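Local coordinates for protein ABC sugar (Ribose) transporter, periplasmic substrate-binding subunit (Rhodobacter sphaeroides, PDB 3L49) that probably binds a sugar in the periplasm and hands it to an ABC transporter for uptake, at residues P88-D93 with A260-G265; P227-M232 with S238-V243; G133-P138 with R143-K148; I39-G44 with V51-T56; T103-Y108 with A244-S249. All coordinates share one frame; numbering follows the deposited sequence.

Interaction 1 (P88-D93 with A260-G265); sequences PLFTVD and ARHLAG
His262 leans its imidazole across the end of the Phe90 ring and the pyrrolidine of Pro88, and the contact passes from Phe90 to Pro88 along its side chain. At the root, His262 CB lies 3.5 Å from Phe90 CZ, beside the ring edge and close to the ring plane. One bond further, CG of the imidazole is 3.7 Å from that same Phe90 CZ and sits in the plane of the phenyl ring. His262 CD2 is shared, at 4.0 Å from Phe90 CZ and also from Pro88 CB. The far corner belongs to the proline: His262 NE2 is 3.9 Å from Pro88 CB and slightly farther from Pro88 CG. Helix 248-263 here ends against strand 89-92, one of the parallel strands in the first lobe of a type I periplasmic binding protein, although the chain has passed through the second lobe in between. With CG anti to the backbone N (chi1 173°), the histidine swings off the last full turn of that helix toward the strand. The two aromatic rings form an offset edge-to-face pair, the Phe90 edge toward the imidazole face, with centroids 5.6 Å apart and planes at 72°. Asn258 and Val259, earlier on the helix, also touch Phe90. Just past His262 the helix closes in a Schellman motif, Gly265 (positive phi) being C-prime, with Gly265 N hydrogen-bonded to His262 O and Gln266 N to Arg261 O.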
# COMPACT_ATOMS: atom_id res chain seq x y z
N PRO A 88 3.78 20.11 13.57
CA PRO A 88 4.65 19.32 12.68
C PRO A 88 3.94 18.08 12.13
O PRO A 88 3.35 17.30 12.89
CB PRO A 88 5.81 18.92 13.60
CG PRO A 88 5.82 19.95 14.66
CD PRO A 88 4.39 20.27 14.90
N LEU A 89 3.99 17.91 10.82
CA LEU A 89 3.30 16.81 10.15
C LEU A 89 4.28 15.80 9.53
O LEU A 89 5.21 16.16 8.81
CB LEU A 89 2.30 17.34 9.12
CG LEU A 89 1.46 16.38 8.26
CD1 LEU A 89 0.67 15.36 9.09
CD2 LEU A 89 0.53 17.17 7.35
N PHE A 90 4.04 14.53 9.83
CA PHE A 90 4.83 13.42 9.33
C PHE A 90 3.85 12.45 8.71
O PHE A 90 2.71 12.35 9.18
CB PHE A 90 5.60 12.77 10.47
CG PHE A 90 6.68 13.63 11.03
CD1 PHE A 90 7.98 13.51 10.56
CD2 PHE A 90 6.40 14.59 12.00
CE1 PHE A 90 9.00 14.31 11.06
CE2 PHE A 90 7.42 15.40 12.51
CZ PHE A 90 8.72 15.26 12.03
N THR A 91 4.26 11.76 7.66
CA THR A 91 3.38 10.75 7.07
C THR A 91 4.04 9.38 6.97
O THR A 91 5.26 9.28 6.89
CB THR A 91 2.90 11.13 5.66
OG1 THR A 91 4.03 11.40 4.83
CG2 THR A 91 1.96 12.34 5.68
N VAL A 92 3.21 8.34 7.01
CA VAL A 92 3.63 7.06 6.48
C VAL A 92 2.85 6.77 5.21
O VAL A 92 1.62 6.85 5.19
CB VAL A 92 3.69 5.89 7.55
CG1 VAL A 92 3.56 6.41 8.97
CG2 VAL A 92 2.69 4.78 7.29
N ASP A 93 3.60 6.54 4.13
CA ASP A 93 3.11 6.30 2.76
C ASP A 93 2.49 7.50 2.03
O ASP A 93 2.54 7.56 0.80
CB ASP A 93 2.18 5.08 2.69
CG ASP A 93 2.95 3.77 2.63
OD1 ASP A 93 4.18 3.78 2.85
OD2 ASP A 93 2.33 2.73 2.35
N ALA A 260 10.76 12.13 16.53
CA ALA A 260 11.63 12.30 17.69
C ALA A 260 12.92 13.06 17.36
O ALA A 260 13.45 13.77 18.20
CB ALA A 260 11.95 10.96 18.31
N ARG A 261 13.39 12.91 16.12
CA ARG A 261 14.60 13.59 15.67
C ARG A 261 14.32 15.07 15.48
O ARG A 261 15.07 15.91 15.97
CB ARG A 261 15.10 12.99 14.35
CG ARG A 261 16.60 12.87 14.24
CD ARG A 261 17.05 12.41 12.86
NE ARG A 261 18.42 11.92 12.89
CZ ARG A 261 19.51 12.69 12.81
NH1 ARG A 261 19.41 14.00 12.67
NH2 ARG A 261 20.71 12.13 12.85
N HIS A 262 13.23 15.36 14.79
CA HIS A 262 12.79 16.72 14.48
C HIS A 262 12.55 17.57 15.74
O HIS A 262 12.90 18.75 15.78
CB HIS A 262 11.51 16.66 13.65
CG HIS A 262 10.87 17.99 13.41
ND1 HIS A 262 11.32 18.87 12.45
CD2 HIS A 262 9.82 18.59 14.01
CE1 HIS A 262 10.57 19.96 12.47
NE2 HIS A 262 9.65 19.81 13.40
N LEU A 263 11.95 16.95 16.75
CA LEU A 263 11.59 17.65 17.98
C LEU A 263 12.80 17.91 18.86
O LEU A 263 12.81 18.84 19.68
CB LEU A 263 10.49 16.90 18.73
CG LEU A 263 9.10 16.85 18.06
CD1 LEU A 263 8.17 15.90 18.79
CD2 LEU A 263 8.47 18.23 17.95
N ALA A 264 13.84 17.10 18.69
CA ALA A 264 15.12 17.33 19.34
C ALA A 264 16.00 18.31 18.54
O ALA A 264 17.21 18.39 18.77
CB ALA A 264 15.86 16.01 19.56
N GLY A 265 15.38 19.06 17.62
CA GLY A 265 16.07 20.06 16.80
C GLY A 265 17.10 19.51 15.83
O GLY A 265 18.13 20.13 15.58

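Interaction 2 (P227-M232 with S238-V243)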
# COMPACT_ATOMS: atom_id res chain seq x y z
N PRO A 227 0.77 -12.40 4.96
CA PRO A 227 1.10 -13.81 5.20
C PRO A 227 0.38 -14.82 4.30
O PRO A 227 1.01 -15.79 3.86
CB PRO A 227 0.69 -14.01 6.66
CG PRO A 227 0.92 -12.68 7.28
CD PRO A 227 0.51 -11.69 6.23
N GLU A 228 -0.89 -14.57 4.00
CA GLU A 228 -1.67 -15.41 3.08
C GLU A 228 -1.19 -15.37 1.63
O GLU A 228 -1.18 -16.40 0.96
CB GLU A 228 -3.18 -15.11 3.17
CG GLU A 228 -3.55 -13.85 3.97
CD GLU A 228 -5.06 -13.57 4.04
OE1 GLU A 228 -5.45 -12.53 4.62
OE2 GLU A 228 -5.86 -14.39 3.52
N PHE A 229 -0.78 -14.21 1.14
CA PHE A 229 -0.28 -14.13 -0.24
C PHE A 229 1.15 -14.66 -0.41
O PHE A 229 1.46 -15.32 -1.40
CB PHE A 229 -0.44 -12.74 -0.86
CG PHE A 229 -0.35 -12.75 -2.36
CD1 PHE A 229 -1.39 -13.26 -3.13
CD2 PHE A 229 0.79 -12.26 -3.01
CE1 PHE A 229 -1.30 -13.28 -4.53
CE2 PHE A 229 0.88 -12.27 -4.39
CZ PHE A 229 -0.16 -12.78 -5.16
N VAL A 230 2.01 -14.39 0.57
CA VAL A 230 3.37 -14.95 0.63
C VAL A 230 3.35 -16.49 0.56
O VAL A 230 4.03 -17.09 -0.28
CB VAL A 230 4.10 -14.48 1.92
CG1 VAL A 230 5.42 -15.21 2.12
CG2 VAL A 230 4.32 -13.00 1.88
N GLU A 231 2.53 -17.10 1.41
CA GLU A 231 2.34 -18.54 1.44
C GLU A 231 1.83 -19.12 0.12
O GLU A 231 2.21 -20.22 -0.28
CB GLU A 231 1.39 -18.91 2.58
CG GLU A 231 1.66 -20.27 3.19
CD GLU A 231 0.61 -20.68 4.21
OE1 GLU A 231 -0.19 -19.82 4.65
OE2 GLU A 231 0.59 -21.88 4.58
N MET A 232 0.96 -18.37 -0.56
CA MET A 232 0.47 -18.71 -1.91
C MET A 232 1.57 -18.65 -2.96
O MET A 232 1.63 -19.49 -3.86
CB MET A 232 -0.68 -17.78 -2.31
CG MET A 232 -2.05 -18.12 -1.74
SD MET A 232 -3.18 -16.74 -1.99
CE MET A 232 -4.75 -17.57 -1.78
N SER A 238 -0.06 -23.23 -6.40
CA SER A 238 -0.85 -22.00 -6.45
C SER A 238 -0.39 -21.08 -7.58
O SER A 238 0.81 -20.95 -7.82
CB SER A 238 -0.75 -21.27 -5.11
OG SER A 238 -1.16 -19.92 -5.21
N PRO A 239 -1.35 -20.46 -8.28
CA PRO A 239 -1.04 -19.46 -9.31
C PRO A 239 -0.61 -18.06 -8.81
O PRO A 239 -0.63 -17.11 -9.58
CB PRO A 239 -2.34 -19.37 -10.11
CG PRO A 239 -3.41 -19.72 -9.16
CD PRO A 239 -2.81 -20.71 -8.19
N ALA A 240 -0.23 -17.92 -7.54
CA ALA A 240 0.33 -16.65 -7.08
C ALA A 240 1.77 -16.54 -7.56
O ALA A 240 2.59 -17.40 -7.25
CB ALA A 240 0.23 -16.53 -5.58
N GLY A 241 2.07 -15.47 -8.31
CA GLY A 241 3.32 -15.36 -9.07
C GLY A 241 4.49 -14.62 -8.43
O GLY A 241 5.63 -15.07 -8.54
N ALA A 242 4.21 -13.48 -7.79
CA ALA A 242 5.24 -12.71 -7.06
C ALA A 242 4.63 -11.66 -6.15
O ALA A 242 3.53 -11.17 -6.39
CB ALA A 242 6.25 -12.05 -8.03
N VAL A 243 5.37 -11.30 -5.12
CA VAL A 243 4.94 -10.28 -4.17
C VAL A 243 6.12 -9.40 -3.75
O VAL A 243 7.22 -9.89 -3.50
CB VAL A 243 4.19 -10.91 -2.95
CG1 VAL A 243 5.09 -11.85 -2.14
CG2 VAL A 243 3.59 -9.84 -2.07
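Phe229 is the large knob here, and Ala240 and Val243 shape the bed that receives it as helix 227-234 packs on the strand that follows it in the beta-alpha-beta unit 219-222, 227-234, 240-245. The axes of the short helix and strand segments approach to 8.2 Å, with their N-to-C directions 121° apart, and the Phe229 ring lies between them. Phe229 CE1 and CZ rest on the methyl of Ala240, with CE1 3.7 Å from Ala240 CB, while Phe229 CD2 lies 3.7 Å from Val243 CB, which sits at the ring edge. Between these two supports, the ring edge at Phe229 CE2 meets Ala242 O, 3.5 Å away and in the ring plane. CG is anti to the backbone N (chi1 -162°), which turns the ring toward Ala240 and Val243; Asp200 and Met203 of helix 200-212 also touch it. A smaller bump goes the opposite way: the Ala240 methyl fills the notch between Phe229 and Met232, one helical turn on, and stands 3.6 Å from Met232 CB. Met232 packs mainly through CB; its thioether extends away from the strand. Val230 CG2 also meets Val243, at CG1, more loosely (4.3 Å). Polar links appear where the loop returns to the strand. Ser238 OG gives a weak hydrogen bond to Met232 O and closes an ST turn by accepting from Ala240 N at 3.2 Å, with an N-H...O angle of 158°.

Interaction 3 (G133-P138 with R143-K148)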
# COMPACT_ATOMS: atom_id res chain seq x y z
N GLY A 133 -8.20 0.52 -8.39
CA GLY A 133 -9.26 1.20 -7.67
C GLY A 133 -8.78 2.12 -6.57
O GLY A 133 -9.59 2.67 -5.81
N PHE A 134 -7.46 2.30 -6.48
CA PHE A 134 -6.86 3.06 -5.38
C PHE A 134 -5.81 4.06 -5.84
O PHE A 134 -4.93 4.44 -5.07
CB PHE A 134 -6.27 2.09 -4.34
CG PHE A 134 -7.31 1.41 -3.49
CD1 PHE A 134 -7.74 0.12 -3.79
CD2 PHE A 134 -7.88 2.07 -2.39
CE1 PHE A 134 -8.71 -0.51 -3.01
CE2 PHE A 134 -8.85 1.45 -1.60
CZ PHE A 134 -9.27 0.16 -1.91
N TYR A 135 -5.94 4.52 -7.09
CA TYR A 135 -5.00 5.45 -7.73
C TYR A 135 -4.84 6.80 -7.02
O TYR A 135 -3.79 7.42 -7.11
CB TYR A 135 -5.38 5.66 -9.19
CG TYR A 135 -4.28 6.27 -10.02
CD1 TYR A 135 -3.20 5.49 -10.46
CD2 TYR A 135 -4.30 7.62 -10.37
CE1 TYR A 135 -2.18 6.05 -11.22
CE2 TYR A 135 -3.29 8.19 -11.13
CZ TYR A 135 -2.23 7.39 -11.56
OH TYR A 135 -1.22 7.94 -12.30
N SER A 136 -5.87 7.23 -6.30
CA SER A 136 -5.81 8.44 -5.46
C SER A 136 -4.95 8.29 -4.19
O SER A 136 -4.74 9.26 -3.45
CB SER A 136 -7.22 8.87 -5.07
OG SER A 136 -7.88 7.80 -4.42
N VAL A 137 -4.48 7.07 -3.93
CA VAL A 137 -3.49 6.82 -2.88
C VAL A 137 -2.12 6.91 -3.54
O VAL A 137 -1.85 6.17 -4.49
CB VAL A 137 -3.71 5.43 -2.22
CG1 VAL A 137 -2.75 5.21 -1.07
CG2 VAL A 137 -5.14 5.31 -1.74
N PRO A 138 -1.26 7.84 -3.06
CA PRO A 138 0.10 8.10 -3.58
C PRO A 138 0.94 6.88 -3.96
O PRO A 138 1.47 6.83 -5.07
CB PRO A 138 0.75 8.88 -2.44
CG PRO A 138 -0.37 9.65 -1.85
CD PRO A 138 -1.59 8.76 -1.96
N ARG A 143 3.03 2.81 -7.98
CA ARG A 143 3.04 1.40 -8.38
C ARG A 143 2.38 1.15 -9.74
O ARG A 143 2.87 0.37 -10.54
CB ARG A 143 2.40 0.53 -7.30
CG ARG A 143 3.27 0.28 -6.08
CD ARG A 143 2.41 -0.07 -4.90
NE ARG A 143 3.09 0.07 -3.62
CZ ARG A 143 2.48 -0.04 -2.44
NH1 ARG A 143 1.18 -0.28 -2.39
NH2 ARG A 143 3.17 0.08 -1.31
N TYR A 144 1.27 1.84 -9.99
CA TYR A 144 0.60 1.75 -11.29
C TYR A 144 1.40 2.40 -12.41
O TYR A 144 1.52 1.82 -13.49
CB TYR A 144 -0.81 2.36 -11.21
CG TYR A 144 -1.55 2.32 -12.53
CD1 TYR A 144 -2.22 1.15 -12.93
CD2 TYR A 144 -1.58 3.43 -13.37
CE1 TYR A 144 -2.90 1.11 -14.15
CE2 TYR A 144 -2.26 3.40 -14.58
CZ TYR A 144 -2.91 2.23 -14.96
OH TYR A 144 -3.58 2.19 -16.15
N ASP A 145 1.92 3.61 -12.16
CA ASP A 145 2.70 4.34 -13.17
C ASP A 145 3.93 3.57 -13.67
O ASP A 145 4.20 3.56 -14.88
CB ASP A 145 3.15 5.71 -12.64
CG ASP A 145 2.03 6.75 -12.65
OD1 ASP A 145 2.18 7.78 -11.97
OD2 ASP A 145 1.00 6.54 -13.33
N GLN A 146 4.64 2.94 -12.74
CA GLN A 146 5.85 2.17 -13.06
C GLN A 146 5.53 0.94 -13.88
O GLN A 146 6.27 0.61 -14.79
CB GLN A 146 6.60 1.76 -11.78
CG GLN A 146 7.12 2.94 -10.94
CD GLN A 146 8.31 3.66 -11.59
OE1 GLN A 146 8.14 4.54 -12.42
NE2 GLN A 146 9.51 3.28 -11.19
N MET A 147 4.42 0.29 -13.55
CA MET A 147 3.93 -0.87 -14.30
C MET A 147 3.66 -0.47 -15.74
O MET A 147 4.12 -1.12 -16.68
CB MET A 147 2.66 -1.46 -13.62
CG MET A 147 2.08 -2.76 -14.24
SD MET A 147 0.79 -2.50 -15.51
CE MET A 147 -0.08 -1.12 -14.82
N LYS A 148 2.93 0.63 -15.91
CA LYS A 148 2.49 1.06 -17.22
C LYS A 148 3.68 1.53 -18.06
O LYS A 148 3.75 1.22 -19.26
CB LYS A 148 1.40 2.12 -17.10
CG LYS A 148 0.72 2.43 -18.43
CD LYS A 148 -0.77 2.16 -18.39
CE LYS A 148 -1.57 3.43 -18.20
NZ LYS A 148 -1.60 4.31 -19.40
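Tyr135 holds its CG anti to the backbone N (chi1 -164°), which sends the ring out of the loop toward Tyr144 and Asp145, whereas Asp145 CG is anti to the carbonyl carbon (chi1 -77°), which turns the carboxylate to the phenol. The rings of Tyr135 and Tyr144 meet obliquely, their planes 88° apart. Contact is close at Tyr135 CE1, which lies 3.4 Å from Tyr144 CD2, while Tyr144 CB sits at the Tyr135 ring edge in its plane. Beyond it, Tyr135 OH donates to Asp145 OD2 at 2.8 Å. The hydroxyl reaches the syn side of that oxygen, slightly out of the carboxylate plane. Tyr135 belongs to a type I turn from Phe134 to Val137, and Val137 is the N-cap of helix 138-152, so the bond ties the loop leading into the helix back onto that helix's second turn. Tyr144 turns its own hydroxyl to Glu163, and the neighbouring Arg143 hydrogen-bonds the unidentified ligand. A phenol paired with a carboxylate is a bond from a neutral donor to a probably charged acceptor, which would favour keeping Asp145 ionised; it fixes the position of the phenol end, while packing on Tyr144 limits the ring's rotation.

Interaction 4 (I39-G44 with V51-T56)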
# COMPACT_ATOMS: atom_id res chain seq x y z
N ILE A 39 -1.78 9.65 20.93
CA ILE A 39 -3.21 9.76 20.68
C ILE A 39 -3.48 9.06 19.36
O ILE A 39 -3.25 9.62 18.28
CB ILE A 39 -3.71 11.22 20.68
CG1 ILE A 39 -3.46 11.87 22.05
CG2 ILE A 39 -5.21 11.29 20.30
CD1 ILE A 39 -3.76 13.36 22.11
N ALA A 40 -3.96 7.83 19.45
CA ALA A 40 -4.12 6.97 18.29
C ALA A 40 -5.55 6.93 17.78
O ALA A 40 -6.45 6.40 18.44
CB ALA A 40 -3.63 5.57 18.62
N LEU A 41 -5.75 7.48 16.58
CA LEU A 41 -7.08 7.49 15.97
C LEU A 41 -7.15 6.68 14.67
O LEU A 41 -6.27 6.78 13.80
CB LEU A 41 -7.56 8.93 15.75
CG LEU A 41 -7.66 9.85 16.99
CD1 LEU A 41 -7.79 11.28 16.54
CD2 LEU A 41 -8.82 9.48 17.95
N ASP A 42 -8.19 5.86 14.57
CA ASP A 42 -8.42 4.95 13.45
C ASP A 42 -9.76 5.31 12.79
O ASP A 42 -10.80 5.33 13.45
CB ASP A 42 -8.39 3.50 13.95
CG ASP A 42 -8.93 2.47 12.94
OD1 ASP A 42 -9.24 2.81 11.78
OD2 ASP A 42 -9.04 1.29 13.32
N ALA A 43 -9.73 5.55 11.49
CA ALA A 43 -10.91 6.07 10.79
C ALA A 43 -11.90 5.01 10.36
O ALA A 43 -13.01 5.35 9.93
CB ALA A 43 -10.49 6.92 9.60
N GLY A 44 -11.52 3.74 10.48
CA GLY A 44 -12.35 2.62 10.02
C GLY A 44 -12.73 2.69 8.54
O GLY A 44 -13.87 2.40 8.19
N VAL A 51 -11.27 12.94 8.61
CA VAL A 51 -11.41 14.40 8.63
C VAL A 51 -11.68 14.95 10.04
O VAL A 51 -10.94 15.81 10.52
CB VAL A 51 -12.53 14.85 7.66
CG1 VAL A 51 -12.84 16.33 7.82
CG2 VAL A 51 -12.14 14.55 6.22
N SER A 52 -12.69 14.41 10.71
CA SER A 52 -13.01 14.86 12.07
C SER A 52 -11.96 14.40 13.08
O SER A 52 -11.71 15.08 14.08
CB SER A 52 -14.41 14.40 12.48
OG SER A 52 -14.46 12.99 12.63
N GLN A 53 -11.34 13.25 12.82
CA GLN A 53 -10.23 12.78 13.66
C GLN A 53 -9.01 13.70 13.57
O GLN A 53 -8.31 13.89 14.56
CB GLN A 53 -9.88 11.35 13.32
CG GLN A 53 -10.71 10.36 14.09
CD GLN A 53 -10.63 8.97 13.54
OE1 GLN A 53 -10.12 8.75 12.45
NE2 GLN A 53 -11.16 8.01 14.29
N ILE A 54 -8.79 14.28 12.39
CA ILE A 54 -7.80 15.33 12.22
C ILE A 54 -8.18 16.60 13.02
O ILE A 54 -7.34 17.15 13.76
CB ILE A 54 -7.55 15.64 10.71
CG1 ILE A 54 -6.80 14.47 10.04
CG2 ILE A 54 -6.78 16.93 10.52
CD1 ILE A 54 -6.82 14.48 8.52
N GLN A 55 -9.45 17.03 12.89
CA GLN A 55 -10.01 18.18 13.61
C GLN A 55 -9.78 18.07 15.11
O GLN A 55 -9.36 19.03 15.75
CB GLN A 55 -11.51 18.32 13.35
CG GLN A 55 -11.89 18.69 11.93
CD GLN A 55 -13.39 18.65 11.69
OE1 GLN A 55 -14.14 17.98 12.40
NE2 GLN A 55 -13.84 19.38 10.69
N THR A 56 -10.09 16.89 15.64
CA THR A 56 -9.80 16.51 17.02
C THR A 56 -8.34 16.74 17.40
O THR A 56 -8.05 17.40 18.41
CB THR A 56 -10.10 15.02 17.20
OG1 THR A 56 -11.47 14.77 16.87
CG2 THR A 56 -9.83 14.58 18.63
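Gln53 reaches from helix 47-60 to the end of strand 37-42, lying along Leu41 before its amide meets the backbone at Asp42 and Ala43. Hydrogen bonding across the contact rests on Gln53 NE2, which donates to Asp42 O at 2.8 Å with a nearly straight N-H...O angle of 170°. The acceptor lies in the plane of the glutamine amide, yet the donor stands above the carbonyl plane, 73° out of it, and so is not on a lone pair. On the strand side, Asp42 OD1 accepts from Gly44 N at 2.8 Å in an Asx turn just after the strand, and OD2 is held by Thr15. On the helix side, Thr56 OG1 donates a hydrogen bond to Ser52 O at 2.8 Å, and Thr56 N approaches that oxygen from the opposite face.

Van der Waals contact comes from the glutamine stem. Its chain is extended beyond CG and slides past Leu41 in the opposite direction, with Leu41 CB 3.8 Å from Gln53 CD. Leu41 CD1 presses toward Gln53 O at 3.3 Å and reaches Thr56 CG2 more distantly. At the amide's other corner, Gln53 OE1 is 3.2 Å from Ala43 CA.

Strand and helix run nearly antiparallel, at 165°, as the first two elements of the beta-alpha-beta crossover from the outermost strand 37-42 to strand 64-68. A neutral amide thus serves two ends: its aliphatic stem covers a leucine, while its NH2 engages a backbone carbonyl at the point where the strand gives way to the turn.

Interaction 5 (T103-Y108 with A244-S249)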
# COMPACT_ATOMS: atom_id res chain seq x y z
N THR A 103 7.84 8.62 5.71
CA THR A 103 8.45 7.30 5.85
C THR A 103 7.62 6.28 5.06
O THR A 103 6.41 6.27 5.15
CB THR A 103 8.60 6.89 7.34
OG1 THR A 103 9.38 7.88 8.03
CG2 THR A 103 9.32 5.55 7.46
N THR A 104 8.30 5.43 4.29
CA THR A 104 7.64 4.61 3.27
C THR A 104 8.60 3.53 2.76
O THR A 104 9.58 3.23 3.42
CB THR A 104 7.11 5.51 2.10
OG1 THR A 104 6.38 4.73 1.15
CG2 THR A 104 8.26 6.28 1.41
N SER A 105 8.30 2.93 1.61
CA SER A 105 9.21 2.05 0.89
C SER A 105 9.56 2.68 -0.44
O SER A 105 8.99 3.71 -0.81
CB SER A 105 8.57 0.69 0.66
OG SER A 105 8.40 -0.01 1.87
N ASN A 106 10.48 2.06 -1.18
CA ASN A 106 10.82 2.56 -2.50
C ASN A 106 9.84 1.99 -3.51
O ASN A 106 10.07 0.93 -4.10
CB ASN A 106 12.26 2.22 -2.88
CG ASN A 106 12.73 2.96 -4.14
OD1 ASN A 106 11.92 3.50 -4.89
ND2 ASN A 106 14.04 2.97 -4.36
N ASN A 107 8.76 2.72 -3.72
CA ASN A 107 7.65 2.24 -4.52
C ASN A 107 7.92 2.32 -6.01
O ASN A 107 7.24 1.67 -6.81
CB ASN A 107 6.36 2.95 -4.12
CG ASN A 107 5.85 2.46 -2.79
OD1 ASN A 107 5.35 1.34 -2.70
ND2 ASN A 107 6.01 3.26 -1.74
N TYR A 108 8.96 3.09 -6.34
CA TYR A 108 9.47 3.25 -7.69
C TYR A 108 10.18 1.99 -8.16
O TYR A 108 9.93 1.51 -9.27
CB TYR A 108 10.43 4.43 -7.74
CG TYR A 108 9.83 5.76 -7.33
CD1 TYR A 108 9.88 6.19 -6.00
CD2 TYR A 108 9.21 6.58 -8.27
CE1 TYR A 108 9.32 7.41 -5.63
CE2 TYR A 108 8.66 7.78 -7.90
CZ TYR A 108 8.72 8.20 -6.59
OH TYR A 108 8.17 9.42 -6.24
N ALA A 244 5.89 -8.09 -3.71
CA ALA A 244 6.85 -7.16 -3.13
C ALA A 244 6.61 -7.08 -1.63
O ALA A 244 5.70 -6.39 -1.17
CB ALA A 244 6.72 -5.80 -3.78
N ALA A 245 7.44 -7.78 -0.86
CA ALA A 245 7.25 -7.86 0.59
C ALA A 245 7.86 -6.68 1.33
O ALA A 245 9.08 -6.53 1.37
CB ALA A 245 7.80 -9.15 1.11
N GLN A 246 7.00 -5.86 1.95
CA GLN A 246 7.40 -4.66 2.67
C GLN A 246 7.58 -4.91 4.17
O GLN A 246 7.25 -5.97 4.67
CB GLN A 246 6.34 -3.58 2.51
CG GLN A 246 6.10 -3.09 1.10
CD GLN A 246 5.12 -1.95 1.10
OE1 GLN A 246 5.51 -0.78 1.17
NE2 GLN A 246 3.84 -2.28 1.07
N GLN A 247 8.09 -3.90 4.88
CA GLN A 247 8.21 -3.98 6.34
C GLN A 247 7.40 -2.89 7.06
O GLN A 247 7.99 -1.90 7.52
CB GLN A 247 9.68 -3.90 6.75
CG GLN A 247 10.56 -5.01 6.20
CD GLN A 247 12.02 -4.62 6.13
OE1 GLN A 247 12.50 -3.79 6.90
NE2 GLN A 247 12.75 -5.23 5.20
N PRO A 248 6.05 -3.05 7.16
CA PRO A 248 5.21 -2.04 7.83
C PRO A 248 5.60 -1.75 9.28
O PRO A 248 5.56 -0.59 9.70
CB PRO A 248 3.80 -2.65 7.76
CG PRO A 248 4.01 -4.09 7.47
CD PRO A 248 5.22 -4.13 6.60
N SER A 249 6.00 -2.78 10.03
CA SER A 249 6.49 -2.60 11.39
C SER A 249 7.75 -1.73 11.45
O SER A 249 7.91 -0.94 12.39
CB SER A 249 6.73 -3.94 12.08
OG SER A 249 5.49 -4.55 12.38
O HOH W 1 5.05 1.88 1.00
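Ser105 and Gln246 meet at two of the crossover segments that join the lobes of this type I periplasmic binding protein fold, in the hinge beside the ligand cleft. Ala244, on strand 240-245, is still tied to Gly222 through the backbone and delivers the chain to Gln246. There CG is anti to the carbonyl carbon (chi1 -63°) and the chain continues extended, which brings the amide alongside Ser105, facing the bound ligand. Gln246 OE1 accepts from Ser105 OG at 3.1 Å, in the carbonyl plane on a lone pair, with a C=O...O angle of 123°; Ser105 CB is also close, 3.4 Å from OE1. A water donates to the same oxygen at 2.7 Å. That water accepts from Asn107 ND2 at 3.2 Å and, weakly, from Ser105 N, so it bridges the glutamine to the start of helix 107-122. Loaded in this way, OE1 has two donors to fix the roll of the amide, which leaves NE2 facing the bound, unidentified ligand, to which it is hydrogen-bonded. That ligand probably comes from the crystallisation liquor, and a sugar-binding role for the cleft is inferred from the family alone. Gln247 then takes the N-cap position, and Pro248 opens helix 248-263, with its ring against Trp19 and Lys22. The Asn107 amide is engaged at its oxygen too: OD1 accepts from Arg143 NE.

In the fold
Interactions 2 and 5 are the buried contacts, 1 and 3 are partly buried, and 4 is a surface contact on one edge strand of the sheet. Interactions 1 and 5 share helix 248-263 and use neighbouring strands 89-92 and 101-105, joined by backbone and Asp93-Thr104 bonds; interaction 2 supplies strand 240-245, which runs straight into interaction 5. Interactions 1 and 2 stand in different lobes, centres about 35 Å apart, and both rely on apolar and aromatic packing. Interaction 3 mixes aromatic packing with a phenol-carboxylate bond, whereas interaction 5 is polar; Arg143 of the former's helix and Gln246 of the latter bond the unidentified ligand. Interaction 4 mixes amide bonding with aliphatic cover.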